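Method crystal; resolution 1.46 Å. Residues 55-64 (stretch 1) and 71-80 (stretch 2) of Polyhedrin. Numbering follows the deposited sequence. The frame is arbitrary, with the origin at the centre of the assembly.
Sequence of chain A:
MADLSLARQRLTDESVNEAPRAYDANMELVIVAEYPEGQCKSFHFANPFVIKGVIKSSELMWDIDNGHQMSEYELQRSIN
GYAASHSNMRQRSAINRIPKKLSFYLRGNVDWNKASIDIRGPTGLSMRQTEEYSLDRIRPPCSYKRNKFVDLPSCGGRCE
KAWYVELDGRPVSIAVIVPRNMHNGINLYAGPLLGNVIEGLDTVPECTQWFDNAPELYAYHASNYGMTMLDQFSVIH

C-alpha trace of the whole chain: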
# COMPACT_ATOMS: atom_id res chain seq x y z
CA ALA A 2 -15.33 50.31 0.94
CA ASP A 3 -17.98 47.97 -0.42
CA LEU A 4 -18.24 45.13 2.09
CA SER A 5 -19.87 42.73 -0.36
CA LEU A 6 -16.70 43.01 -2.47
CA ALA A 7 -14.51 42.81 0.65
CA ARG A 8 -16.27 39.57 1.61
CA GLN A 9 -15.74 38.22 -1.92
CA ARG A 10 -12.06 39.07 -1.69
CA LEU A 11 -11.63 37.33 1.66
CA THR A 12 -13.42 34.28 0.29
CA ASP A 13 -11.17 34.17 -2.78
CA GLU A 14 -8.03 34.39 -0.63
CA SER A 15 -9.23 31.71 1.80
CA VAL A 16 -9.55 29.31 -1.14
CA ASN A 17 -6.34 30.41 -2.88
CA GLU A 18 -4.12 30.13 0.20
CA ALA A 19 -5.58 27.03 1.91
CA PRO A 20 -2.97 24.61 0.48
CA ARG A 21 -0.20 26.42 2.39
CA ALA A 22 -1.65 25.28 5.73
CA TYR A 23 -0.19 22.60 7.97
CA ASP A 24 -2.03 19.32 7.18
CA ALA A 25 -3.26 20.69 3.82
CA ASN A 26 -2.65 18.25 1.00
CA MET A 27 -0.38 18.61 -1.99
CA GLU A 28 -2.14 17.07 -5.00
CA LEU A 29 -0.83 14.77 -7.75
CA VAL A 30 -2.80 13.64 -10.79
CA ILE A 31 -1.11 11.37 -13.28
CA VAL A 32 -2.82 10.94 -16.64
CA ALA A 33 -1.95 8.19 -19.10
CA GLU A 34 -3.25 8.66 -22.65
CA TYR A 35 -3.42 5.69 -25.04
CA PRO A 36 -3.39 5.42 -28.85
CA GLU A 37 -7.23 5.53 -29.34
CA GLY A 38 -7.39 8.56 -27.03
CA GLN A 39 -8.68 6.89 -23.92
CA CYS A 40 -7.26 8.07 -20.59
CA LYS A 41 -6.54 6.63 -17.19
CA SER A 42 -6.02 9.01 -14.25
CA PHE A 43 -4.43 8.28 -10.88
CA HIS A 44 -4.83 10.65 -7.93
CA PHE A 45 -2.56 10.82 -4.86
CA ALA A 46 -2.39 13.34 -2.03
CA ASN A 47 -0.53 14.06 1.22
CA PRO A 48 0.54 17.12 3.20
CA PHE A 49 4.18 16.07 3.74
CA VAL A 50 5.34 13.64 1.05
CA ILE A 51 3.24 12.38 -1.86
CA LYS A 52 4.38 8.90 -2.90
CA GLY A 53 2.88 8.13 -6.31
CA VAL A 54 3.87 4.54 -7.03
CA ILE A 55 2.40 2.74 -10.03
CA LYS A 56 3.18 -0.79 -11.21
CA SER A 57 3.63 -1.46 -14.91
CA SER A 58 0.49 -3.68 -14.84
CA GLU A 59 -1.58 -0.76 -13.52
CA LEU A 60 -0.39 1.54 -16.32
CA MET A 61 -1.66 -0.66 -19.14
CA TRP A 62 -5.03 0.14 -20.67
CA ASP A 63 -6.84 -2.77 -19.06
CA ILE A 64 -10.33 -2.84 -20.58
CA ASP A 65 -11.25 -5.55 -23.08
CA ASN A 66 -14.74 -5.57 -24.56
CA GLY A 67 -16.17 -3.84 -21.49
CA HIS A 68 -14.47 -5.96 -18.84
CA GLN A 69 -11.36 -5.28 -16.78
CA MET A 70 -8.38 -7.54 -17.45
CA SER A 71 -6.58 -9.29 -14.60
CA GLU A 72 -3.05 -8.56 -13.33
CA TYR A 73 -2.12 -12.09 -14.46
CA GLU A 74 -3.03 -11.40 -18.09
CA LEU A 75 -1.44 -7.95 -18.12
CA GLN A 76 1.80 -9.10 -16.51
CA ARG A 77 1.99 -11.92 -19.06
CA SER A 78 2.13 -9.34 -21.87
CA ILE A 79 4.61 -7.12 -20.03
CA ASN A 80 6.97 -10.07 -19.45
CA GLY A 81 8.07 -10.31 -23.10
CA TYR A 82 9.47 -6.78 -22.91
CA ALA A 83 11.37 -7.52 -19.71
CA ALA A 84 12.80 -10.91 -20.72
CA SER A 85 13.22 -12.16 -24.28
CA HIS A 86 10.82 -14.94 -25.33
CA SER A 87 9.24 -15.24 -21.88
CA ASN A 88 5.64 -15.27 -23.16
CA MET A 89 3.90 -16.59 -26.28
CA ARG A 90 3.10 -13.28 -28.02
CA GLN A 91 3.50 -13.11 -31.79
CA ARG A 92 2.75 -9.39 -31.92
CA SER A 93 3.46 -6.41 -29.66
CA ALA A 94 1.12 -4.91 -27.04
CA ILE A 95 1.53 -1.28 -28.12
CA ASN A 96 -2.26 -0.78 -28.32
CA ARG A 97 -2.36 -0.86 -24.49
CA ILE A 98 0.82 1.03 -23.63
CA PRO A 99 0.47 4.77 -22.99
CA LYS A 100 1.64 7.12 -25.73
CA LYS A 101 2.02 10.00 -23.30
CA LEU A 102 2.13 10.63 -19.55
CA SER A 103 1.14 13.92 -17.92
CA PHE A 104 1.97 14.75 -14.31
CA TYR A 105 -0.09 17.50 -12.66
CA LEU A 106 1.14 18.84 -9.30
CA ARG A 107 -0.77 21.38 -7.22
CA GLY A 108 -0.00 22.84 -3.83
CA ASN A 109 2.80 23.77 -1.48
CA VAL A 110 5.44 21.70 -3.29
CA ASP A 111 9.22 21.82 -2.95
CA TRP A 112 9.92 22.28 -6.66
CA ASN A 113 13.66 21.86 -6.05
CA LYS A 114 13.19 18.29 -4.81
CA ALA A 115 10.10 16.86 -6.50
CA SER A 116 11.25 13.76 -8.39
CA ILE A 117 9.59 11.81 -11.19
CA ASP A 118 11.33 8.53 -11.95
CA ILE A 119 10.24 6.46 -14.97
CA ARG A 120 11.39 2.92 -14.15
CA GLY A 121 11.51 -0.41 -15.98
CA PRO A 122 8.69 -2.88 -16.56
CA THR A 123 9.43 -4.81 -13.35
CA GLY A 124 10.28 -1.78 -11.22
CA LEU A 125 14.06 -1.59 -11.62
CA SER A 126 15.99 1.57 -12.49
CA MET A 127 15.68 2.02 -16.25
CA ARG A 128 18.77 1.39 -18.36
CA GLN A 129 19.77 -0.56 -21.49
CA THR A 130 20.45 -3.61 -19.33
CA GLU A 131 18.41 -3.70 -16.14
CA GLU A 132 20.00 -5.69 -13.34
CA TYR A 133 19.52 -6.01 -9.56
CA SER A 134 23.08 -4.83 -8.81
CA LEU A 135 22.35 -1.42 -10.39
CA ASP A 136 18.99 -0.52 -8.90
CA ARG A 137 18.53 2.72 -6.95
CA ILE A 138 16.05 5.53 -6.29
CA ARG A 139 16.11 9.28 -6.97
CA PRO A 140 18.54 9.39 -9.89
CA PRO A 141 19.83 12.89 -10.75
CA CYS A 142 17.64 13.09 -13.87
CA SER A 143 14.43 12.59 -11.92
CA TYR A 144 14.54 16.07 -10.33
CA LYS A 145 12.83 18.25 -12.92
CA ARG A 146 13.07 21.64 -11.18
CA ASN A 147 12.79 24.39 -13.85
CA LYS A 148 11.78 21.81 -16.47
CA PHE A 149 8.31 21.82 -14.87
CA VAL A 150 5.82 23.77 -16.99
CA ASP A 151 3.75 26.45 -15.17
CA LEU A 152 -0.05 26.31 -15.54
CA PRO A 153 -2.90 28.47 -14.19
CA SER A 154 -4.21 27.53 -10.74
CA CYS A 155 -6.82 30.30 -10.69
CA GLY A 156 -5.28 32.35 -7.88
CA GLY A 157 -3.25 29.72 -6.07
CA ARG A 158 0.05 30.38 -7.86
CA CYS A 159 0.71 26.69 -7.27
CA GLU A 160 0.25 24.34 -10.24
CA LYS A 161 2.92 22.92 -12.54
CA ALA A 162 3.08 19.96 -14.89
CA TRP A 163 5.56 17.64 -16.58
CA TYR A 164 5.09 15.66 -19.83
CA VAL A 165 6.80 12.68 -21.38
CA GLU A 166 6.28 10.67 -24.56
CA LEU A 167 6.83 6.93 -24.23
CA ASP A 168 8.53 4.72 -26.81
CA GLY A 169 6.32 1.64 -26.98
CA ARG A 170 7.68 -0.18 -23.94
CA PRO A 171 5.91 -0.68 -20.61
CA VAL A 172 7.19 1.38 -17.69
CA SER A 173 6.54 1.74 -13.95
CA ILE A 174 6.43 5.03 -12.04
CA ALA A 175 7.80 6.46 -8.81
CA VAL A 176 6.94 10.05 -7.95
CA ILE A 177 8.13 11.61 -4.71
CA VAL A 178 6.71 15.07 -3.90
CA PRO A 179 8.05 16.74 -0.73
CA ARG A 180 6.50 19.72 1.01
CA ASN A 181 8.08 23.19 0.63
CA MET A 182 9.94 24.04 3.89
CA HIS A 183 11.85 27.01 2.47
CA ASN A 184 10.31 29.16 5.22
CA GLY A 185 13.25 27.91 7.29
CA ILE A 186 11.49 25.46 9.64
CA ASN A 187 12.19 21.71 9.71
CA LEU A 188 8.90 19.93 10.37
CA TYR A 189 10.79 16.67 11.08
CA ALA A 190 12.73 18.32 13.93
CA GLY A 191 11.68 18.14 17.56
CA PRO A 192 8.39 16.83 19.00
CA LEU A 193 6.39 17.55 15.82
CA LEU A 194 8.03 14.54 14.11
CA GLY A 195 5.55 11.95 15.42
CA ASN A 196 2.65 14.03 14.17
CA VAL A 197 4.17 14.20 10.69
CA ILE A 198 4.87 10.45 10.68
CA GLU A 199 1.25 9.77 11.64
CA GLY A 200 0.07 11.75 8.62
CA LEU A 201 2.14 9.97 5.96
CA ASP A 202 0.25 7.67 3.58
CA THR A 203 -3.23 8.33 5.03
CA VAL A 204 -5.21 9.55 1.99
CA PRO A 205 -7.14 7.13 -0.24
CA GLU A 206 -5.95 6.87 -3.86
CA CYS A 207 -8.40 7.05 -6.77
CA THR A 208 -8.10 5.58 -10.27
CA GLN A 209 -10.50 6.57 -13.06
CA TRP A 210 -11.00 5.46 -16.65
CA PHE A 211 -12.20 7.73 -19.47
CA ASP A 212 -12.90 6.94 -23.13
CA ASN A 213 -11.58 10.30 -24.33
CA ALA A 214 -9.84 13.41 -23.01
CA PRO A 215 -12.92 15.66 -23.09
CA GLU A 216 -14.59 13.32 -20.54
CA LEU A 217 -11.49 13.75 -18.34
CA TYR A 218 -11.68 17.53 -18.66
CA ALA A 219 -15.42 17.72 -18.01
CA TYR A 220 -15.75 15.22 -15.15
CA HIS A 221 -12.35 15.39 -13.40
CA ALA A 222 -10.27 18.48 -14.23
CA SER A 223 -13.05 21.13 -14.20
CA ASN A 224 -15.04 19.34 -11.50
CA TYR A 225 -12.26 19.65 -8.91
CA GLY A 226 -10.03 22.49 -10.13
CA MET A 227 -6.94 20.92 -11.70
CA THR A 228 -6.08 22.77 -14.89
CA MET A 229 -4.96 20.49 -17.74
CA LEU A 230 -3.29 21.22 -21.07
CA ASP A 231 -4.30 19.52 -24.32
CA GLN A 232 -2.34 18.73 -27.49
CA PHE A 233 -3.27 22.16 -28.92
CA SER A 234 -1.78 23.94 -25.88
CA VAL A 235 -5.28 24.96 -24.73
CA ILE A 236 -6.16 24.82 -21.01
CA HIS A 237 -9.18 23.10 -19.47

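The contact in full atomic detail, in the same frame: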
# COMPACT_ATOMS: atom_id res chain seq x y z
N ILE A 55 3.26 3.45 -9.10
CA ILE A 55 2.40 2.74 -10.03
C ILE A 55 3.17 1.59 -10.69
O ILE A 55 4.23 1.80 -11.28
CB ILE A 55 1.85 3.68 -11.13
CG1 ILE A 55 1.13 4.88 -10.49
CG2 ILE A 55 0.89 2.92 -12.04
CD1 ILE A 55 0.61 5.92 -11.48
N LYS A 56 2.61 0.39 -10.58
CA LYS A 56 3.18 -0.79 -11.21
C LYS A 56 2.96 -0.74 -12.72
O LYS A 56 2.01 -0.12 -13.22
CB LYS A 56 2.49 -2.05 -10.66
CG LYS A 56 2.72 -2.23 -9.16
CD LYS A 56 1.78 -3.26 -8.53
CE LYS A 56 2.03 -4.66 -9.03
NZ LYS A 56 1.20 -5.66 -8.28
N SER A 57 3.81 -1.43 -13.46
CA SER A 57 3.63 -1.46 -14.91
C SER A 57 2.28 -2.08 -15.31
O SER A 57 1.68 -1.67 -16.30
CB SER A 57 4.78 -2.23 -15.55
OG SER A 57 4.81 -3.56 -15.06
N SER A 58 1.79 -3.05 -14.55
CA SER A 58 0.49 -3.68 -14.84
C SER A 58 -0.69 -2.71 -14.67
O SER A 58 -1.72 -2.84 -15.34
CB SER A 58 0.27 -4.94 -13.99
OG SER A 58 0.22 -4.64 -12.60
N GLU A 59 -0.54 -1.73 -13.79
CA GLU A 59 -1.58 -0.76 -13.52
C GLU A 59 -1.62 0.31 -14.61
O GLU A 59 -2.64 0.98 -14.79
CB GLU A 59 -1.36 -0.10 -12.14
CG GLU A 59 -1.64 -1.03 -10.97
CD GLU A 59 -1.15 -0.49 -9.62
OE1 GLU A 59 -0.11 0.19 -9.56
OE2 GLU A 59 -1.82 -0.77 -8.61
N LEU A 60 -0.51 0.48 -15.32
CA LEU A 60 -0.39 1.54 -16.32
C LEU A 60 -0.86 1.10 -17.70
O LEU A 60 -0.95 1.92 -18.60
CB LEU A 60 1.06 2.01 -16.44
CG LEU A 60 1.50 3.29 -15.73
CD1 LEU A 60 2.94 3.61 -16.14
CD2 LEU A 60 0.58 4.46 -16.02
N MET A 61 -1.13 -0.19 -17.87
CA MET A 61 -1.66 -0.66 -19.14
C MET A 61 -3.13 -0.25 -19.25
O MET A 61 -3.82 -0.17 -18.25
CB MET A 61 -1.56 -2.19 -19.22
CG MET A 61 -0.17 -2.74 -19.04
SD MET A 61 0.86 -2.45 -20.47
CE MET A 61 0.35 -3.84 -21.46
N TRP A 62 -3.60 0.02 -20.47
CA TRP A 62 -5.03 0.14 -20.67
C TRP A 62 -5.60 -1.26 -20.52
O TRP A 62 -5.26 -2.17 -21.29
CB TRP A 62 -5.38 0.73 -22.03
CG TRP A 62 -6.84 0.81 -22.24
CD1 TRP A 62 -7.59 0.02 -23.05
CD2 TRP A 62 -7.73 1.72 -21.60
NE1 TRP A 62 -8.92 0.39 -22.96
CE2 TRP A 62 -9.03 1.44 -22.08
CE3 TRP A 62 -7.57 2.76 -20.68
CZ2 TRP A 62 -10.15 2.15 -21.66
CZ3 TRP A 62 -8.68 3.47 -20.27
CH2 TRP A 62 -9.96 3.17 -20.76
N ASP A 63 -6.47 -1.44 -19.53
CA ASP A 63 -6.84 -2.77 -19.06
C ASP A 63 -8.30 -3.18 -19.28
O ASP A 63 -8.81 -4.09 -18.62
CB ASP A 63 -6.44 -2.91 -17.58
CG ASP A 63 -6.97 -1.78 -16.71
OD1 ASP A 63 -7.38 -0.73 -17.23
OD2 ASP A 63 -6.95 -1.96 -15.49
N ILE A 64 -8.93 -2.55 -20.26
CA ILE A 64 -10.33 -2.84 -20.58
C ILE A 64 -10.39 -3.59 -21.90
O ILE A 64 -9.80 -3.15 -22.90
CB ILE A 64 -11.15 -1.54 -20.65
CG1 ILE A 64 -10.89 -0.69 -19.41
CG2 ILE A 64 -12.65 -1.84 -20.80
CD1 ILE A 64 -11.07 -1.41 -18.07
N SER A 71 -7.24 -8.97 -15.85
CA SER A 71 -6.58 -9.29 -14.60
C SER A 71 -5.08 -8.94 -14.62
O SER A 71 -4.47 -8.80 -15.69
CB SER A 71 -6.73 -10.78 -14.32
OG SER A 71 -5.95 -11.51 -15.24
N GLU A 72 -4.49 -8.80 -13.43
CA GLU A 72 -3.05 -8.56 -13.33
C GLU A 72 -2.27 -9.70 -13.98
O GLU A 72 -1.24 -9.47 -14.59
CB GLU A 72 -2.60 -8.38 -11.88
CG GLU A 72 -1.11 -8.06 -11.75
CD GLU A 72 -0.65 -7.78 -10.34
OE1 GLU A 72 -1.39 -8.08 -9.38
OE2 GLU A 72 0.47 -7.25 -10.21
N TYR A 73 -2.77 -10.92 -13.85
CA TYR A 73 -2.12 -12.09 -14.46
C TYR A 73 -1.96 -11.93 -15.97
O TYR A 73 -0.87 -12.12 -16.53
CB TYR A 73 -2.96 -13.34 -14.14
CG TYR A 73 -2.53 -14.60 -14.83
CD1 TYR A 73 -1.39 -15.27 -14.44
CD2 TYR A 73 -3.28 -15.14 -15.85
CE1 TYR A 73 -1.00 -16.44 -15.05
CE2 TYR A 73 -2.91 -16.30 -16.47
CZ TYR A 73 -1.76 -16.95 -16.06
OH TYR A 73 -1.38 -18.11 -16.68
N GLU A 74 -3.06 -11.58 -16.64
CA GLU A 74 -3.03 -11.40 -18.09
C GLU A 74 -2.14 -10.24 -18.51
O GLU A 74 -1.41 -10.33 -19.50
CB GLU A 74 -4.43 -11.08 -18.61
CG GLU A 74 -5.47 -12.11 -18.42
CD GLU A 74 -6.80 -11.52 -18.84
OE1 GLU A 74 -7.05 -11.46 -20.05
OE2 GLU A 74 -7.57 -11.06 -17.96
N LEU A 75 -2.25 -9.12 -17.78
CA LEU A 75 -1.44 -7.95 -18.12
C LEU A 75 0.05 -8.22 -17.91
O LEU A 75 0.89 -7.86 -18.74
CB LEU A 75 -1.89 -6.75 -17.29
CG LEU A 75 -3.32 -6.30 -17.61
CD1 LEU A 75 -3.87 -5.37 -16.54
CD2 LEU A 75 -3.39 -5.63 -18.97
N GLN A 76 0.40 -8.84 -16.79
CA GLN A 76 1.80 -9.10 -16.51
C GLN A 76 2.36 -10.06 -17.55
O GLN A 76 3.53 -9.95 -17.93
CB GLN A 76 2.00 -9.67 -15.11
CG GLN A 76 3.48 -9.81 -14.70
CD GLN A 76 4.20 -8.47 -14.67
OE1 GLN A 76 3.69 -7.49 -14.14
NE2 GLN A 76 5.40 -8.44 -15.23
N ARG A 77 1.53 -10.99 -18.03
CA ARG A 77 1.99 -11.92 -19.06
C ARG A 77 2.49 -11.17 -20.29
O ARG A 77 3.53 -11.49 -20.85
CB ARG A 77 0.88 -12.90 -19.44
CG ARG A 77 1.30 -13.99 -20.43
CD ARG A 77 0.22 -15.05 -20.56
NE ARG A 77 -1.07 -14.44 -20.91
CZ ARG A 77 -2.26 -15.01 -20.68
NH1 ARG A 77 -2.34 -16.20 -20.10
NH2 ARG A 77 -3.37 -14.37 -21.02
N SER A 78 1.75 -10.13 -20.70
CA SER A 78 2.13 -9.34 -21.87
C SER A 78 3.38 -8.51 -21.62
O SER A 78 4.26 -8.42 -22.48
CB SER A 78 0.97 -8.43 -22.31
OG SER A 78 -0.13 -9.21 -22.77
N ILE A 79 3.45 -7.91 -20.44
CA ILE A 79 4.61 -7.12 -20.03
C ILE A 79 5.91 -7.95 -20.01
O ILE A 79 6.98 -7.45 -20.38
CB ILE A 79 4.33 -6.50 -18.64
CG1 ILE A 79 3.27 -5.40 -18.77
CG2 ILE A 79 5.61 -5.93 -18.00
CD1 ILE A 79 2.63 -4.98 -17.46
N ASN A 80 5.81 -9.20 -19.59
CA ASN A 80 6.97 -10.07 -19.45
C ASN A 80 7.89 -10.13 -20.70
O ASN A 80 9.11 -10.14 -20.58
CB ASN A 80 6.53 -11.49 -19.09
CG ASN A 80 6.17 -11.66 -17.61
OD1 ASN A 80 6.47 -10.81 -16.76
ND2 ASN A 80 5.54 -12.79 -17.29
O HOH W 1 3.59 -5.11 -12.78

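Stretch 2 is helical from Glu-72 onward, and its phi/psi values stay close to -60°/-40° through Asn-80. The i to i+4 ladder begins with Leu-75 N donating to Ser-71 O at 3.1 Å and continues with Gln-76 N to Glu-72 O at 2.8 Å, Ile-79 N to Leu-75 O at 3.1 Å and Asn-80 N to Gln-76 O at 2.9 Å. Ser-71, with phi/psi of -83°/160°, lies outside the helical region and serves as the N-cap: Glu-74 N donates to Ser-71 OG at 3.2 Å with an N-H...acceptor angle of 168°. The reciprocal bond, Ser-71 N to Glu-74 OE2, measures 3.0 Å at 177°, so each residue satisfies the other's backbone amide at the start of the helix.

Stretch 1 is less regular. A weakly bonded helical segment covers about Ser-57 to Leu-60; Leu-60 N reaches Ser-57 O at 3.2 Å, while the bond from Glu-59 N to Lys-56 O, 3.1 Å, is weak. The side chain of Glu-59 reaches back to the residue just before this segment: Lys-56 N donates to Glu-59 OE1 at 2.9 Å and 161°. The backbones come nearest at Ser-58 and Leu-75, whose CA atoms are 5.7 Å apart. At this point both CA-to-CB bonds point toward the other stretch, and Ser-58 CB lies 4.3 Å from Leu-75 CB.

The side chain of Ser-58 fits as a knob into a hole formed by Glu-72, Leu-75, Gln-76 and Ile-79. Ser-58 CB lies 4.2 Å from Ile-79 CD1. Leu-75, which has the largest area covered by the other stretch, extends along stretch 1: its CD1 is 3.5 Å from Ser-58 O and 3.7 Å from Asp-63 CB, while its CD2 lies 3.9 Å from Met-61 CB. One turn on, Ile-79 adds a second apolar contact, with CD1 3.9 Å from Met-61 CG. The same Ile-79 CD1 is 3.5 Å from Ser-57 OG, so this methyl packs against polar as well as apolar atoms.

Direct hydrogen bonding between the stretches is confined to a salt bridge, in which Lys-56 NZ donates to Glu-72 OE2 at 2.6 Å. The CA-to-CB bond of Glu-72 points sideways, but a nearly extended chain, with chi1 and chi2 both t, brings the carboxylate nearer to stretch 1. Opposite charge reinforces this short bond.

A water supplies a further link. Water 1 accepts from Ser-58 N at 3.3 Å and donates to Gln-76 OE1 at 2.7 Å, joining a backbone amide of stretch 1 to a side chain of the helix. Gln-76 also starts out sideways, with its end coming nearer; its other terminal atom, NE2, donates to Asn-80 OD1 at 3.0 Å and 171°. The amide group thus binds the water through its oxygen and the next turn of its own helix through its nitrogen.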